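Local coordinates for protein choline dehydrogenase and related flavoproteins (Aspergillus oryzae, PDB 3Q9T) that oxidises formate using a bound 8-formyl-FAD cofactor, as a formate oxidase of the glucose-methanol-choline (GMC) oxidoreductase family, at residues Glu270-Leu275 with Thr512-Leu517; Gly15-Thr20 with Arg539-Ser544. All coordinates share one frame; numbering follows the deposited sequence.

Contact 1. Residues Glu270-Leu275 with Thr512-Leu517; sequences ETPKLL and TGTARL. With FAY ([(2R,3S,4R,5R)-5-(6-amino-9H-purin-9-yl)-3,4-dihydroxytetrahydrofuran-2-yl]methyl (2R,3S,4S)-5-(8-formyl-7-methyl-2,4-dioxo-3,4-dihydrobenzo[g]pteridin-10(2H)-yl)-2,3,4-trihydroxypentyl dihydrogen diphosphate), chain D; ACT (acetate ion), chain G.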
ATOM      1  N   GLU A 270       3.542  -0.546 -21.141  1.00 19.19           N
ATOM      2  CA  GLU A 270       4.869  -0.781 -21.732  1.00 17.32           C
ATOM      3  C   GLU A 270       5.092   0.012 -23.003  1.00 21.72           C
ATOM      4  O   GLU A 270       6.238   0.295 -23.362  1.00 20.46           O
ATOM      5  CB  GLU A 270       5.137  -2.265 -22.019  1.00 14.85           C
ATOM      6  CG  GLU A 270       5.205  -3.150 -20.793  1.00 18.02           C
ATOM      7  CD  GLU A 270       6.556  -3.107 -20.068  1.00 21.01           C
ATOM      8  OE1 GLU A 270       7.590  -2.733 -20.667  1.00 20.93           O
ATOM      9  OE2 GLU A 270       6.577  -3.462 -18.880  1.00 22.00           O
ATOM     10  N   THR A 271       4.011   0.346 -23.703  1.00 16.26           N
ATOM     11  CA  THR A 271       4.154   1.200 -24.863  1.00 18.63           C
ATOM     12  C   THR A 271       4.827   2.551 -24.500  1.00 17.35           C
ATOM     13  O   THR A 271       5.852   2.901 -25.082  1.00 18.44           O
ATOM     14  CB  THR A 271       2.815   1.435 -25.568  1.00 17.65           C
ATOM     15  OG1 THR A 271       2.524   0.317 -26.411  1.00 18.16           O
ATOM     16  CG2 THR A 271       2.877   2.705 -26.406  1.00 11.78           C
ATOM     17  N   PRO A 272       4.264   3.306 -23.539  1.00 15.90           N
ATOM     18  CA  PRO A 272       4.950   4.569 -23.196  1.00 23.23           C
ATOM     19  C   PRO A 272       6.375   4.366 -22.663  1.00 20.74           C
ATOM     20  O   PRO A 272       7.245   5.209 -22.889  1.00 18.92           O
ATOM     21  CB  PRO A 272       4.070   5.168 -22.093  1.00 13.13           C
ATOM     22  CG  PRO A 272       3.282   3.986 -21.548  1.00 14.99           C
ATOM     23  CD  PRO A 272       3.024   3.126 -22.756  1.00 16.59           C
ATOM     24  N   LYS A 273       6.601   3.274 -21.946  1.00 16.45           N
ATOM     25  CA  LYS A 273       7.931   2.983 -21.439  1.00 20.93           C
ATOM     26  C   LYS A 273       8.903   2.844 -22.619  1.00 16.50           C
ATOM     27  O   LYS A 273       9.924   3.529 -22.677  1.00 17.63           O
ATOM     28  CB  LYS A 273       7.906   1.718 -20.570  1.00 19.40           C
ATOM     29  CG  LYS A 273       9.245   1.299 -20.038  1.00 18.41           C
ATOM     30  CD  LYS A 273       9.113  -0.011 -19.296  1.00 21.44           C
ATOM     31  CE  LYS A 273      10.318  -0.885 -19.561  1.00 18.89           C
ATOM     32  NZ  LYS A 273      10.051  -2.327 -19.281  1.00 19.09           N
ATOM     33  N   LEU A 274       8.573   1.993 -23.582  1.00 16.72           N
ATOM     34  CA  LEU A 274       9.492   1.756 -24.697  1.00 15.47           C
ATOM     35  C   LEU A 274       9.687   3.016 -25.547  1.00 19.53           C
ATOM     36  O   LEU A 274      10.786   3.261 -26.054  1.00 18.84           O
ATOM     37  CB  LEU A 274       9.057   0.568 -25.556  1.00 17.89           C
ATOM     38  CG  LEU A 274      10.104   0.054 -26.567  1.00 22.71           C
ATOM     39  CD1 LEU A 274      11.228  -0.678 -25.861  1.00 17.43           C
ATOM     40  CD2 LEU A 274       9.474  -0.850 -27.652  1.00 13.88           C
ATOM     41  N   LEU A 275       8.642   3.831 -25.691  1.00 17.57           N
ATOM     42  CA  LEU A 275       8.811   5.102 -26.399  1.00 20.60           C
ATOM     43  C   LEU A 275       9.879   5.919 -25.680  1.00 17.02           C
ATOM     44  O   LEU A 275      10.822   6.405 -26.301  1.00 19.13           O
ATOM     45  CB  LEU A 275       7.506   5.896 -26.496  1.00 19.78           C
ATOM     46  CG  LEU A 275       6.462   5.424 -27.520  1.00 21.47           C
ATOM     47  CD1 LEU A 275       5.190   6.275 -27.416  1.00 15.51           C
ATOM     48  CD2 LEU A 275       7.039   5.496 -28.915  1.00 16.19           C
ATOM     49  N   THR A 512      -5.869   3.066 -19.762  1.00 17.21           N
ATOM     50  CA  THR A 512      -5.819   3.662 -21.096  1.00 14.81           C
ATOM     51  C   THR A 512      -5.021   4.973 -21.086  1.00 14.84           C
ATOM     52  O   THR A 512      -4.638   5.463 -20.021  1.00 18.29           O
ATOM     53  CB  THR A 512      -7.241   4.030 -21.609  1.00 21.81           C
ATOM     54  OG1 THR A 512      -7.812   5.041 -20.760  1.00 14.59           O
ATOM     55  CG2 THR A 512      -8.168   2.808 -21.656  1.00 15.56           C
ATOM     56  N   GLY A 513      -4.751   5.521 -22.274  1.00 10.49           N
ATOM     57  CA  GLY A 513      -4.467   6.939 -22.412  1.00 12.88           C
ATOM     58  C   GLY A 513      -3.040   7.431 -22.516  1.00 20.92           C
ATOM     59  O   GLY A 513      -2.808   8.608 -22.815  1.00 18.66           O
ATOM     60  N   THR A 514      -2.081   6.539 -22.287  1.00 22.36           N
ATOM     61  CA  THR A 514      -0.690   6.948 -22.111  1.00 20.20           C
ATOM     62  C   THR A 514       0.066   7.307 -23.389  1.00 16.57           C
ATOM     63  O   THR A 514       1.240   7.646 -23.330  1.00 16.97           O
ATOM     64  CB  THR A 514       0.092   5.856 -21.391  1.00 20.02           C
ATOM     65  OG1 THR A 514      -0.122   4.615 -22.079  1.00 15.53           O
ATOM     66  CG2 THR A 514      -0.395   5.749 -19.944  1.00 14.66           C
ATOM     67  N   ALA A 515      -0.581   7.208 -24.542  1.00 16.69           N
ATOM     68  CA  ALA A 515       0.024   7.710 -25.772  1.00 17.01           C
ATOM     69  C   ALA A 515      -1.111   8.093 -26.707  1.00 17.85           C
ATOM     70  O   ALA A 515      -1.229   7.579 -27.807  1.00 16.99           O
ATOM     71  CB  ALA A 515       0.943   6.667 -26.398  1.00 16.36           C
ATOM     72  N   ARG A 516      -1.927   9.034 -26.252  1.00 15.07           N
ATOM     73  CA  ARG A 516      -3.258   9.199 -26.775  1.00 16.76           C
ATOM     74  C   ARG A 516      -3.343   9.825 -28.157  1.00 22.55           C
ATOM     75  O   ARG A 516      -2.511  10.659 -28.548  1.00 19.87           O
ATOM     76  CB  ARG A 516      -4.106  10.007 -25.800  1.00 14.72           C
ATOM     77  CG  ARG A 516      -3.783  11.491 -25.760  1.00 18.60           C
ATOM     78  CD  ARG A 516      -4.547  12.145 -24.610  1.00 15.63           C
ATOM     79  NE  ARG A 516      -4.217  13.547 -24.474  1.00 19.54           N
ATOM     80  CZ  ARG A 516      -4.766  14.358 -23.581  1.00 18.18           C
ATOM     81  NH1 ARG A 516      -5.674  13.894 -22.727  1.00 15.91           N
ATOM     82  NH2 ARG A 516      -4.397  15.629 -23.541  1.00 16.00           N
ATOM     83  N   LEU A 517      -4.364   9.396 -28.890  1.00 19.04           N
ATOM     84  CA  LEU A 517      -4.632  10.009 -30.170  0.58 17.89           C
ATOM     85  C   LEU A 517      -4.886  11.502 -29.956  1.00 18.00           C
ATOM     86  O   LEU A 517      -5.439  11.930 -28.932  1.00 18.37           O
ATOM     87  CB  LEU A 517      -5.775   9.300 -30.899  0.58 16.94           C
ATOM     88  CG  LEU A 517      -7.199   9.814 -30.754  0.58 16.02           C
ATOM     89  CD1 LEU A 517      -7.274  11.145 -31.421  0.58 19.39           C
ATOM     90  CD2 LEU A 517      -8.155   8.854 -31.413  0.58 13.64           C
TER
HETATM   91  P   FAY D 600      -3.746  -4.036 -25.413  1.00 20.09           P
HETATM   92  N1  FAY D 600     -11.764  -5.730 -20.937  1.00 18.46           N
HETATM   93  C2  FAY D 600     -13.019  -6.180 -21.341  1.00 22.42           C
HETATM   94  O2  FAY D 600     -13.550  -5.709 -22.340  1.00 21.13           O
HETATM   95  N3  FAY D 600     -13.452  -7.428 -20.945  1.00 25.79           N
HETATM   96  C4  FAY D 600     -12.976  -7.947 -19.767  1.00 28.72           C
HETATM   97  O4  FAY D 600     -13.780  -8.569 -19.048  1.00 23.69           O
HETATM   98  N5  FAY D 600     -11.203  -8.010 -18.171  1.00 21.58           N
HETATM   99  C6  FAY D 600      -9.294  -8.512 -16.896  1.00 24.40           C
HETATM  100  C7  FAY D 600      -7.936  -8.414 -16.650  1.00 21.72           C
HETATM  101  C8  FAY D 600      -7.151  -7.581 -17.453  1.00 20.79           C
HETATM  102  O8  FAY D 600      -4.951  -7.090 -18.093  1.00 19.63           O
HETATM  103  C9  FAY D 600      -7.724  -6.957 -18.569  1.00 16.48           C
HETATM  104  PA  FAY D 600      -2.127  -6.035 -24.234  1.00 14.25           P
HETATM  105  C1' FAY D 600      -8.902  -5.368 -20.743  1.00 24.93           C
HETATM  106  C10 FAY D 600     -11.102  -6.362 -19.911  1.00 18.45           C
HETATM  107  N10 FAY D 600      -9.722  -6.202 -19.756  1.00 19.96           N
HETATM  108  N1A FAY D 600       8.775  -6.731 -24.731  1.00 15.27           N
HETATM  109  O1A FAY D 600      -1.651  -6.204 -22.830  1.00 23.36           O
HETATM  110  C1B FAY D 600       3.576  -7.462 -24.800  1.00 19.89           C
HETATM  111  O1P FAY D 600      -3.538  -4.526 -26.826  1.00 19.08           O
HETATM  112  C2' FAY D 600      -8.520  -6.177 -22.004  1.00 17.40           C
HETATM  113  O2' FAY D 600      -8.082  -7.419 -21.583  1.00 19.25           O
HETATM  114  C2A FAY D 600       8.059  -7.628 -25.502  1.00 16.55           C
HETATM  115  O2A FAY D 600      -3.272  -6.929 -24.602  1.00 19.13           O
HETATM  116  C2B FAY D 600       2.719  -8.071 -23.704  1.00 19.89           C
HETATM  117  O2B FAY D 600       3.187  -9.333 -23.265  1.00 15.16           O
HETATM  118  O2P FAY D 600      -3.765  -2.519 -25.359  1.00 19.13           O
HETATM  119  C3' FAY D 600      -7.533  -5.628 -23.086  1.00 28.07           C
HETATM  120  O3' FAY D 600      -6.622  -6.582 -23.628  1.00 19.81           O
HETATM  121  N3A FAY D 600       6.680  -7.699 -25.398  1.00 19.60           N
HETATM  122  C3B FAY D 600       1.384  -8.196 -24.406  1.00 19.81           C
HETATM  123  O3B FAY D 600       1.388  -9.377 -25.170  1.00 17.67           O
HETATM  124  O3P FAY D 600      -2.517  -4.510 -24.485  1.00 18.13           O
HETATM  125  C4' FAY D 600      -6.723  -4.423 -22.678  1.00 24.13           C
HETATM  126  O4' FAY D 600      -7.660  -3.492 -22.143  1.00 20.95           O
HETATM  127  C4A FAY D 600       6.028  -6.876 -24.537  1.00 19.34           C
HETATM  128  C4B FAY D 600       1.381  -7.043 -25.379  1.00 18.64           C
HETATM  129  O4B FAY D 600       2.715  -6.571 -25.464  1.00 18.15           O
HETATM  130  C4X FAY D 600     -11.789  -7.396 -19.248  1.00 26.10           C
HETATM  131  C5' FAY D 600      -5.948  -3.844 -23.887  1.00 26.42           C
HETATM  132  O5' FAY D 600      -5.076  -4.659 -24.685  1.00 23.62           O
HETATM  133  C5A FAY D 600       6.731  -5.959 -23.760  1.00 21.79           C
HETATM  134  C5B FAY D 600       0.437  -5.944 -24.932  1.00 17.68           C
HETATM  135  O5B FAY D 600      -0.876  -6.359 -25.221  1.00 19.03           O
HETATM  136  C5X FAY D 600      -9.891  -7.717 -17.870  1.00 28.26           C
HETATM  137  C6A FAY D 600       8.120  -5.887 -23.850  1.00 25.55           C
HETATM  138  N6A FAY D 600       8.805  -5.077 -23.031  1.00 22.15           N
HETATM  139  N7A FAY D 600       5.839  -5.279 -23.011  1.00 20.75           N
HETATM  140  C7M FAY D 600      -7.390  -9.064 -15.401  1.00 18.34           C
HETATM  141  C8A FAY D 600       4.596  -5.722 -23.294  1.00 14.35           C
HETATM  142  C8M FAY D 600      -5.685  -7.788 -17.430  1.00 20.01           C
HETATM  143  C9A FAY D 600      -9.104  -6.974 -18.765  1.00 19.63           C
HETATM  144  N9A FAY D 600       4.700  -6.710 -24.228  1.00 22.10           N
HETATM  145  C   ACT G   1       9.070  -5.085 -17.372  1.00 36.73           C
HETATM  146  O   ACT G   1       8.168  -4.216 -17.434  1.00 30.92           O
HETATM  147  OXT ACT G   1       9.811  -5.145 -18.379  1.00 29.03           O
HETATM  148  CH3 ACT G   1       9.256  -5.983 -16.170  1.00 28.80           C

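Contact 2. Residues Gly15-Thr20 with Arg539-Ser544; sequences GTAGNT and RVADAS. With FAY ([(2R,3S,4R,5R)-5-(6-amino-9H-purin-9-yl)-3,4-dihydroxytetrahydrofuran-2-yl]methyl (2R,3S,4S)-5-(8-formyl-7-methyl-2,4-dioxo-3,4-dihydrobenzo[g]pteridin-10(2H)-yl)-2,3,4-trihydroxypentyl dihydrogen diphosphate), chain D.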
ATOM      1  N   GLY A  15      -0.108  -8.510 -28.484  1.00 18.32           N
ATOM      2  CA  GLY A  15      -1.268  -8.467 -27.610  1.00 18.42           C
ATOM      3  C   GLY A  15      -2.589  -8.313 -28.343  1.00 20.56           C
ATOM      4  O   GLY A  15      -2.742  -8.735 -29.502  1.00 18.49           O
ATOM      5  N   THR A  16      -3.541  -7.682 -27.665  1.00 15.56           N
ATOM      6  CA  THR A  16      -4.892  -7.540 -28.180  1.00 11.66           C
ATOM      7  C   THR A  16      -4.977  -6.775 -29.490  1.00 16.36           C
ATOM      8  O   THR A  16      -5.454  -7.307 -30.488  1.00 16.66           O
ATOM      9  CB  THR A  16      -5.771  -6.844 -27.151  1.00 15.55           C
ATOM     10  OG1 THR A  16      -5.571  -7.466 -25.885  1.00 13.47           O
ATOM     11  CG2 THR A  16      -7.238  -6.917 -27.544  1.00 14.81           C
ATOM     12  N   ALA A  17      -4.564  -5.510 -29.474  1.00 12.41           N
ATOM     13  CA  ALA A  17      -4.521  -4.723 -30.703  1.00 14.91           C
ATOM     14  C   ALA A  17      -3.377  -5.203 -31.611  1.00 25.14           C
ATOM     15  O   ALA A  17      -3.485  -5.187 -32.852  1.00 20.43           O
ATOM     16  CB  ALA A  17      -4.355  -3.245 -30.378  1.00 14.90           C
ATOM     17  N   GLY A  18      -2.285  -5.635 -30.988  1.00 15.46           N
ATOM     18  CA  GLY A  18      -1.110  -6.062 -31.735  1.00 16.80           C
ATOM     19  C   GLY A  18      -1.483  -7.129 -32.750  1.00 20.03           C
ATOM     20  O   GLY A  18      -1.351  -6.930 -33.949  1.00 19.13           O
ATOM     21  N   ASN A  19      -1.976  -8.262 -32.272  1.00 19.59           N
ATOM     22  CA  ASN A  19      -2.387  -9.329 -33.180  1.00 16.27           C
ATOM     23  C   ASN A  19      -3.469  -8.932 -34.174  1.00 21.66           C
ATOM     24  O   ASN A  19      -3.472  -9.406 -35.303  1.00 26.07           O
ATOM     25  CB  ASN A  19      -2.791 -10.576 -32.394  1.00 22.22           C
ATOM     26  CG  ASN A  19      -1.629 -11.155 -31.615  1.00 22.19           C
ATOM     27  OD1 ASN A  19      -0.460 -10.937 -31.978  1.00 20.30           O
ATOM     28  ND2 ASN A  19      -1.931 -11.890 -30.548  1.00 18.60           N
ATOM     29  N   THR A  20      -4.377  -8.052 -33.765  1.00 20.42           N
ATOM     30  CA  THR A  20      -5.411  -7.579 -34.673  1.00 19.85           C
ATOM     31  C   THR A  20      -4.777  -6.906 -35.880  1.00 23.29           C
ATOM     32  O   THR A  20      -5.117  -7.214 -37.034  1.00 20.89           O
ATOM     33  CB  THR A  20      -6.359  -6.566 -33.984  1.00 21.74           C
ATOM     34  OG1 THR A  20      -6.957  -7.176 -32.835  1.00 18.01           O
ATOM     35  CG2 THR A  20      -7.454  -6.104 -34.952  1.00 20.25           C
ATOM     36  N   ARG A 539       3.750   3.700 -35.650  1.00 16.23           N
ATOM     37  CA  ARG A 539       2.381   3.896 -35.198  1.00 17.73           C
ATOM     38  C   ARG A 539       2.183   3.175 -33.873  1.00 18.27           C
ATOM     39  O   ARG A 539       2.950   2.276 -33.532  1.00 16.29           O
ATOM     40  CB  ARG A 539       1.390   3.383 -36.249  1.00 16.17           C
ATOM     41  CG  ARG A 539       1.346   4.231 -37.512  1.00 23.59           C
ATOM     42  CD  ARG A 539       0.640   3.509 -38.642  1.00 23.31           C
ATOM     43  NE  ARG A 539      -0.498   4.269 -39.127  1.00 41.39           N
ATOM     44  CZ  ARG A 539      -0.723   4.603 -40.398  1.00 34.11           C
ATOM     45  NH1 ARG A 539       0.105   4.246 -41.379  1.00 20.61           N
ATOM     46  NH2 ARG A 539      -1.806   5.300 -40.673  1.00 21.89           N
ATOM     47  N   VAL A 540       1.165   3.585 -33.127  1.00 16.63           N
ATOM     48  CA  VAL A 540       0.790   2.893 -31.905  1.00 18.21           C
ATOM     49  C   VAL A 540      -0.620   2.376 -32.061  1.00 20.45           C
ATOM     50  O   VAL A 540      -1.515   3.124 -32.464  1.00 19.28           O
ATOM     51  CB  VAL A 540       0.839   3.817 -30.681  1.00 15.85           C
ATOM     52  CG1 VAL A 540       0.351   3.073 -29.444  1.00 17.44           C
ATOM     53  CG2 VAL A 540       2.250   4.330 -30.481  1.00 15.47           C
ATOM     54  N   ALA A 541      -0.807   1.087 -31.772  1.00 17.38           N
ATOM     55  CA  ALA A 541      -2.133   0.497 -31.788  1.00 19.69           C
ATOM     56  C   ALA A 541      -2.308  -0.348 -30.533  1.00 20.45           C
ATOM     57  O   ALA A 541      -1.780  -1.455 -30.436  1.00 20.50           O
ATOM     58  CB  ALA A 541      -2.378  -0.316 -33.085  1.00 14.04           C
ATOM     59  N   ASP A 542      -3.016   0.228 -29.557  1.00 15.64           N
ATOM     60  CA  ASP A 542      -3.339  -0.420 -28.291  1.00 17.90           C
ATOM     61  C   ASP A 542      -4.074   0.579 -27.387  1.00 19.74           C
ATOM     62  O   ASP A 542      -4.341   1.724 -27.797  1.00 19.16           O
ATOM     63  CB  ASP A 542      -2.089  -1.018 -27.607  1.00 17.86           C
ATOM     64  CG  ASP A 542      -1.090   0.034 -27.160  1.00 19.05           C
ATOM     65  OD1 ASP A 542      -1.518   1.152 -26.820  1.00 18.65           O
ATOM     66  OD2 ASP A 542       0.134  -0.258 -27.143  1.00 20.62           O
ATOM     67  N   ALA A 543      -4.369   0.169 -26.155  1.00 16.79           N
ATOM     68  CA  ALA A 543      -5.201   0.985 -25.260  1.00 19.72           C
ATOM     69  C   ALA A 543      -4.602   2.347 -24.858  1.00 19.91           C
ATOM     70  O   ALA A 543      -5.302   3.184 -24.279  1.00 13.96           O
ATOM     71  CB  ALA A 543      -5.594   0.192 -24.032  1.00 16.58           C
ATOM     72  N   SER A 544      -3.326   2.588 -25.160  1.00 11.63           N
ATOM     73  CA  SER A 544      -2.706   3.856 -24.734  1.00 12.37           C
ATOM     74  C   SER A 544      -3.127   4.988 -25.645  1.00 13.65           C
ATOM     75  O   SER A 544      -2.937   6.173 -25.369  1.00 14.98           O
ATOM     76  CB  SER A 544      -1.179   3.737 -24.678  1.00 23.75           C
ATOM     77  OG  SER A 544      -0.652   3.248 -25.889  1.00 21.19           O
TER
HETATM   78  P   FAY D 600      -3.746  -4.036 -25.413  1.00 20.09           P
HETATM   79  N1  FAY D 600     -11.764  -5.730 -20.937  1.00 18.46           N
HETATM   80  C2  FAY D 600     -13.019  -6.180 -21.341  1.00 22.42           C
HETATM   81  O2  FAY D 600     -13.550  -5.709 -22.340  1.00 21.13           O
HETATM   82  N3  FAY D 600     -13.452  -7.428 -20.945  1.00 25.79           N
HETATM   83  C4  FAY D 600     -12.976  -7.947 -19.767  1.00 28.72           C
HETATM   84  O4  FAY D 600     -13.780  -8.569 -19.048  1.00 23.69           O
HETATM   85  N5  FAY D 600     -11.203  -8.010 -18.171  1.00 21.58           N
HETATM   86  C6  FAY D 600      -9.294  -8.512 -16.896  1.00 24.40           C
HETATM   87  C7  FAY D 600      -7.936  -8.414 -16.650  1.00 21.72           C
HETATM   88  C8  FAY D 600      -7.151  -7.581 -17.453  1.00 20.79           C
HETATM   89  O8  FAY D 600      -4.951  -7.090 -18.093  1.00 19.63           O
HETATM   90  C9  FAY D 600      -7.724  -6.957 -18.569  1.00 16.48           C
HETATM   91  PA  FAY D 600      -2.127  -6.035 -24.234  1.00 14.25           P
HETATM   92  C1' FAY D 600      -8.902  -5.368 -20.743  1.00 24.93           C
HETATM   93  C10 FAY D 600     -11.102  -6.362 -19.911  1.00 18.45           C
HETATM   94  N10 FAY D 600      -9.722  -6.202 -19.756  1.00 19.96           N
HETATM   95  N1A FAY D 600       8.775  -6.731 -24.731  1.00 15.27           N
HETATM   96  O1A FAY D 600      -1.651  -6.204 -22.830  1.00 23.36           O
HETATM   97  C1B FAY D 600       3.576  -7.462 -24.800  1.00 19.89           C
HETATM   98  O1P FAY D 600      -3.538  -4.526 -26.826  1.00 19.08           O
HETATM   99  C2' FAY D 600      -8.520  -6.177 -22.004  1.00 17.40           C
HETATM  100  O2' FAY D 600      -8.082  -7.419 -21.583  1.00 19.25           O
HETATM  101  C2A FAY D 600       8.059  -7.628 -25.502  1.00 16.55           C
HETATM  102  O2A FAY D 600      -3.272  -6.929 -24.602  1.00 19.13           O
HETATM  103  C2B FAY D 600       2.719  -8.071 -23.704  1.00 19.89           C
HETATM  104  O2B FAY D 600       3.187  -9.333 -23.265  1.00 15.16           O
HETATM  105  O2P FAY D 600      -3.765  -2.519 -25.359  1.00 19.13           O
HETATM  106  C3' FAY D 600      -7.533  -5.628 -23.086  1.00 28.07           C
HETATM  107  O3' FAY D 600      -6.622  -6.582 -23.628  1.00 19.81           O
HETATM  108  N3A FAY D 600       6.680  -7.699 -25.398  1.00 19.60           N
HETATM  109  C3B FAY D 600       1.384  -8.196 -24.406  1.00 19.81           C
HETATM  110  O3B FAY D 600       1.388  -9.377 -25.170  1.00 17.67           O
HETATM  111  O3P FAY D 600      -2.517  -4.510 -24.485  1.00 18.13           O
HETATM  112  C4' FAY D 600      -6.723  -4.423 -22.678  1.00 24.13           C
HETATM  113  O4' FAY D 600      -7.660  -3.492 -22.143  1.00 20.95           O
HETATM  114  C4A FAY D 600       6.028  -6.876 -24.537  1.00 19.34           C
HETATM  115  C4B FAY D 600       1.381  -7.043 -25.379  1.00 18.64           C
HETATM  116  O4B FAY D 600       2.715  -6.571 -25.464  1.00 18.15           O
HETATM  117  C4X FAY D 600     -11.789  -7.396 -19.248  1.00 26.10           C
HETATM  118  C5' FAY D 600      -5.948  -3.844 -23.887  1.00 26.42           C
HETATM  119  O5' FAY D 600      -5.076  -4.659 -24.685  1.00 23.62           O
HETATM  120  C5A FAY D 600       6.731  -5.959 -23.760  1.00 21.79           C
HETATM  121  C5B FAY D 600       0.437  -5.944 -24.932  1.00 17.68           C
HETATM  122  O5B FAY D 600      -0.876  -6.359 -25.221  1.00 19.03           O
HETATM  123  C5X FAY D 600      -9.891  -7.717 -17.870  1.00 28.26           C
HETATM  124  C6A FAY D 600       8.120  -5.887 -23.850  1.00 25.55           C
HETATM  125  N6A FAY D 600       8.805  -5.077 -23.031  1.00 22.15           N
HETATM  126  N7A FAY D 600       5.839  -5.279 -23.011  1.00 20.75           N
HETATM  127  C7M FAY D 600      -7.390  -9.064 -15.401  1.00 18.34           C
HETATM  128  C8A FAY D 600       4.596  -5.722 -23.294  1.00 14.35           C
HETATM  129  C8M FAY D 600      -5.685  -7.788 -17.430  1.00 20.01           C
HETATM  130  C9A FAY D 600      -9.104  -6.974 -18.765  1.00 19.63           C
HETATM  131  N9A FAY D 600       4.700  -6.710 -24.228  1.00 22.10           N

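Contact 1. Residues Glu270-Leu275 with Thr512-Leu517
At the proline kink of helix 267-277, which borders the adenine end of the FAD site, the ring of Pro272 packs against Thr514 of the irregular segment 512-517. Their CA atoms, 6.2 Å apart, mark the nearest backbone approach. CG and CD of Pro272 lie equally far, 3.5 Å, from Thr514 OG1, which therefore sits beside the CG-CD bond; Pro272 CG also reaches Thr514 CB at 3.7 Å. A first torsion of 52° holds OG1 between the backbone N and the carbonyl carbon, facing the helix. There it bonds to Val268 O, the carbonyl one turn back that the N of Pro272, lacking a hydrogen, cannot engage. The threonine hydroxyl thus supplies a partner where the helical backbone misses one, and the methylenes of the ring pack beside it.

Farther along, Ala515 CB faces two aliphatic ends on the helix, Thr271 CG2 and Leu275 CD1, each 4.4 Å away. These looser touches extend the buried patch over one helical turn. Thr271 OG1 has its polar partners elsewhere, in Asp542 and the backbone N of Gln266.

Away from segment 512-517, Glu270 meets the cofactor. Its chain bends at chi2 (-81°), laying the aliphatic part against the adenine, with CG 3.1 Å from N7A of FAY. The carboxylate is steadied by a salt bridge in which Lys273 NZ approaches OE1 at 2.9 Å on its syn lone pair, while Tyr67 bonds to OE2. Lys273 NZ is gripped further by the carbonyls of Pro440 and Gln442. One kinked helix of the Rossmann-type FAD domain of GMC oxidoreductases thus lines the adenine site with Glu270 and packs against a loop with Pro272.

Contact 2. Residues Gly15-Thr20 with Arg539-Ser544
The first turn of helix 16-25 faces the chain just beyond strand 538-540, the CA atoms of Ala17 and Asp542 lying 5.1 Å apart. At this distance the Ala17 methyl lies directly on the backbone, CB 3.1 Å from Ala541 O and 3.7 Å from Asp542 CA. Ala541 O is also bonded by Ser265 OG, so the methyl abuts a carbonyl already engaged.

The two segments grip the diphosphate of FAY between them. Ala17 N points almost straight at O1P (3.0 Å, N-H...O 171°), and Ala543 N holds O2P on the same phosphorus at 2.9 Å. On the other phosphate, Thr16 OG1 donates to O2A at 2.7 Å and accepts from the ribityl hydroxyl O3' at 2.6 Å, joining two parts of the cofactor through one oxygen; Thr16 N bonds to O2A as well. With Gly15 as N-cap, the helix start probably adds its dipole to the attraction for these phosphate oxygens. Asp542 turns its carboxylate away from the helix (chi1 66°), and OD1 accepts from Ser544 N at 2.8 Å in an Asx turn, while OD2 accepts from Gly267 N and Thr271 OG1, so both carboxylate oxygens help fix the bend that presents Ala543 N.

Gly15 and Gly18 fit the GxGxxG pattern of a Rossmann-type dinucleotide fold. Helix 16-25 follows the central strand 9-12 of the five-stranded parallel sheet, strand 538-540 forms its edge beside 261-264, and helix 555-572 packs on Thr16 and Thr20.

From the N terminus, the chain passes first through Gly15-Thr20, then Glu270-Leu275, Thr512-Leu517 and finally Arg539-Ser544. Contact 2 closes a loop of 518 intervening residues, and contact 1 closes a shorter one, of 236, lying wholly within it; the loops nest and do not cross. Their centres are 11 Å apart, and both touch FAY: contact 1 at the adenine, contact 2 at the diphosphate. They also meet directly, for Ala515 N probably bonds to Ser544 O, 2.7 Å away. Together they tie helices 16-25 and 267-277 to the C-terminal stretch of chain running through edge strand 538-540.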